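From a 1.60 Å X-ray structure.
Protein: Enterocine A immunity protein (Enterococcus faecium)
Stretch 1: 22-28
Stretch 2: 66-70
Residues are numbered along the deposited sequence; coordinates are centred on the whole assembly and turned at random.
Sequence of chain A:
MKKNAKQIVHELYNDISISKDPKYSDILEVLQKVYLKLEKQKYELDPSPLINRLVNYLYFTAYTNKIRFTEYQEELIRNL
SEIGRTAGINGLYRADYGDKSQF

Stretch 1 22-28: PKYSDIL
Stretch 2, residues 66-70: KIRFT

How do the two backbones run? Residues 22-24 form a 3-10 segment, with Ser 25 N bonded to Pro 22 O at 3.0 Å, that leads into a helix from Ser 25; Leu 28 N donates to Tyr 24 O at 2.9 Å. Lys 66 (phi/psi 53/49) closes a preceding helix in a Schellman motif, after which Ile 67 (-102/144), Arg 68 (-122/114) and Phe 69 (-73/153) are extended, and Thr 70 caps the next helix. The CA atoms come nearest at Lys 23 and Ile 67, 8.1 Å apart.

What fills the gap? Ile 67 (m, t) points toward stretch 1: its CG2 lies 3.3 Å from Tyr 24 CE1, oblique to the ring, and its CD1 lies 3.4 Å from Lys 23 O and 3.9 Å from Ile 27 CD1. Ile 27 (m, t) also places CD1 4.3 Å from Phe 69 CZ. Tyr 24 and Phe 69 (both chi1 m) start sideways, but their ends come nearer, extending the apolar packing.

What joins the polar groups? No direct hydrogen bond crosses; waters do. One accepts from Lys 23 NZ (p, t, t, t) and Arg 68 N, each at 2.8 Å. Another lies 2.6 Å from Tyr 24 OH and donates to Arg 68 O at 3.2 Å.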

# COMPACT_ATOMS: atom_id res chain seq x y z
N PRO A 22 16.80 8.42 -1.59
CA PRO A 22 15.97 9.48 -2.17
C PRO A 22 14.91 9.01 -3.16
O PRO A 22 13.89 9.68 -3.33
CB PRO A 22 17.00 10.41 -2.81
CG PRO A 22 18.10 9.47 -3.19
CD PRO A 22 18.22 8.61 -1.96
N LYS A 23 15.14 7.88 -3.81
CA LYS A 23 14.19 7.36 -4.79
C LYS A 23 12.88 6.91 -4.13
O LYS A 23 11.90 6.61 -4.81
CB LYS A 23 14.80 6.20 -5.58
CG LYS A 23 15.01 4.93 -4.78
CD LYS A 23 15.54 3.81 -5.67
CE LYS A 23 15.70 2.51 -4.89
NZ LYS A 23 16.19 1.39 -5.75
N TYR A 24 12.88 6.85 -2.80
CA TYR A 24 11.70 6.44 -2.04
C TYR A 24 11.08 7.63 -1.33
O TYR A 24 10.10 7.49 -0.60
CB TYR A 24 12.08 5.39 -0.99
CG TYR A 24 12.41 4.02 -1.55
CD1 TYR A 24 11.43 3.21 -2.10
CD2 TYR A 24 13.72 3.54 -1.52
CE1 TYR A 24 11.73 1.95 -2.60
CE2 TYR A 24 14.03 2.28 -2.02
CZ TYR A 24 13.04 1.49 -2.56
OH TYR A 24 13.34 0.25 -3.07
N SER A 25 11.65 8.82 -1.54
CA SER A 25 11.15 10.03 -0.90
C SER A 25 9.67 10.29 -1.14
O SER A 25 8.93 10.60 -0.21
CB SER A 25 11.96 11.25 -1.35
OG SER A 25 11.89 11.40 -2.76
N ASP A 26 9.24 10.18 -2.40
CA ASP A 26 7.85 10.42 -2.74
C ASP A 26 6.93 9.40 -2.07
O ASP A 26 5.88 9.75 -1.54
CB ASP A 26 7.66 10.37 -4.26
CG ASP A 26 8.38 11.50 -4.97
OD1 ASP A 26 8.15 12.68 -4.61
OD2 ASP A 26 9.18 11.22 -5.88
N ILE A 27 7.34 8.13 -2.11
CA ILE A 27 6.57 7.05 -1.51
C ILE A 27 6.40 7.28 -0.01
O ILE A 27 5.31 7.07 0.54
CB ILE A 27 7.26 5.69 -1.75
CG1 ILE A 27 7.12 5.28 -3.22
CG2 ILE A 27 6.68 4.62 -0.83
CD1 ILE A 27 7.98 4.10 -3.61
N LEU A 28 7.46 7.70 0.67
CA LEU A 28 7.38 7.95 2.10
C LEU A 28 6.43 9.11 2.40
O LEU A 28 5.67 9.07 3.37
CB LEU A 28 8.77 8.26 2.67
CG LEU A 28 9.79 7.11 2.65
CD1 LEU A 28 11.13 7.62 3.16
CD2 LEU A 28 9.29 5.97 3.53
N LYS A 66 11.07 2.24 -11.71
CA LYS A 66 11.86 1.02 -11.73
C LYS A 66 12.39 0.65 -10.35
O LYS A 66 13.58 0.36 -10.17
CB LYS A 66 13.01 1.18 -12.73
CG LYS A 66 12.52 1.43 -14.15
CD LYS A 66 13.66 1.67 -15.12
CE LYS A 66 13.15 1.85 -16.54
NZ LYS A 66 14.26 2.10 -17.51
N ILE A 67 11.48 0.66 -9.37
CA ILE A 67 11.79 0.33 -7.98
C ILE A 67 11.34 -1.09 -7.65
O ILE A 67 10.31 -1.54 -8.14
CB ILE A 67 11.04 1.27 -7.01
CG1 ILE A 67 11.57 2.70 -7.14
CG2 ILE A 67 11.18 0.76 -5.59
CD1 ILE A 67 10.81 3.70 -6.30
N ARG A 68 12.11 -1.78 -6.82
CA ARG A 68 11.76 -3.14 -6.42
C ARG A 68 11.61 -3.24 -4.91
O ARG A 68 12.58 -3.07 -4.17
CB ARG A 68 12.84 -4.13 -6.87
CG ARG A 68 13.05 -4.23 -8.37
CD ARG A 68 11.77 -4.61 -9.10
NE ARG A 68 11.18 -5.85 -8.62
CZ ARG A 68 10.11 -6.42 -9.15
NH1 ARG A 68 9.51 -5.86 -10.19
NH2 ARG A 68 9.63 -7.55 -8.65
N PHE A 69 10.40 -3.49 -4.45
CA PHE A 69 10.14 -3.64 -3.02
C PHE A 69 10.73 -4.97 -2.58
O PHE A 69 10.84 -5.90 -3.38
CB PHE A 69 8.63 -3.66 -2.75
CG PHE A 69 7.94 -2.36 -3.03
CD1 PHE A 69 8.22 -1.23 -2.29
CD2 PHE A 69 6.99 -2.28 -4.05
CE1 PHE A 69 7.57 -0.03 -2.54
CE2 PHE A 69 6.33 -1.08 -4.31
CZ PHE A 69 6.62 0.05 -3.55
N THR A 70 11.10 -5.07 -1.31
CA THR A 70 11.65 -6.33 -0.81
C THR A 70 10.48 -7.29 -0.66
O THR A 70 9.32 -6.87 -0.66
CB THR A 70 12.32 -6.15 0.56
OG1 THR A 70 11.36 -5.72 1.53
CG2 THR A 70 13.44 -5.12 0.48
O HOH W 1 14.67 -0.92 -6.02
O HOH W 2 12.64 -1.54 -1.34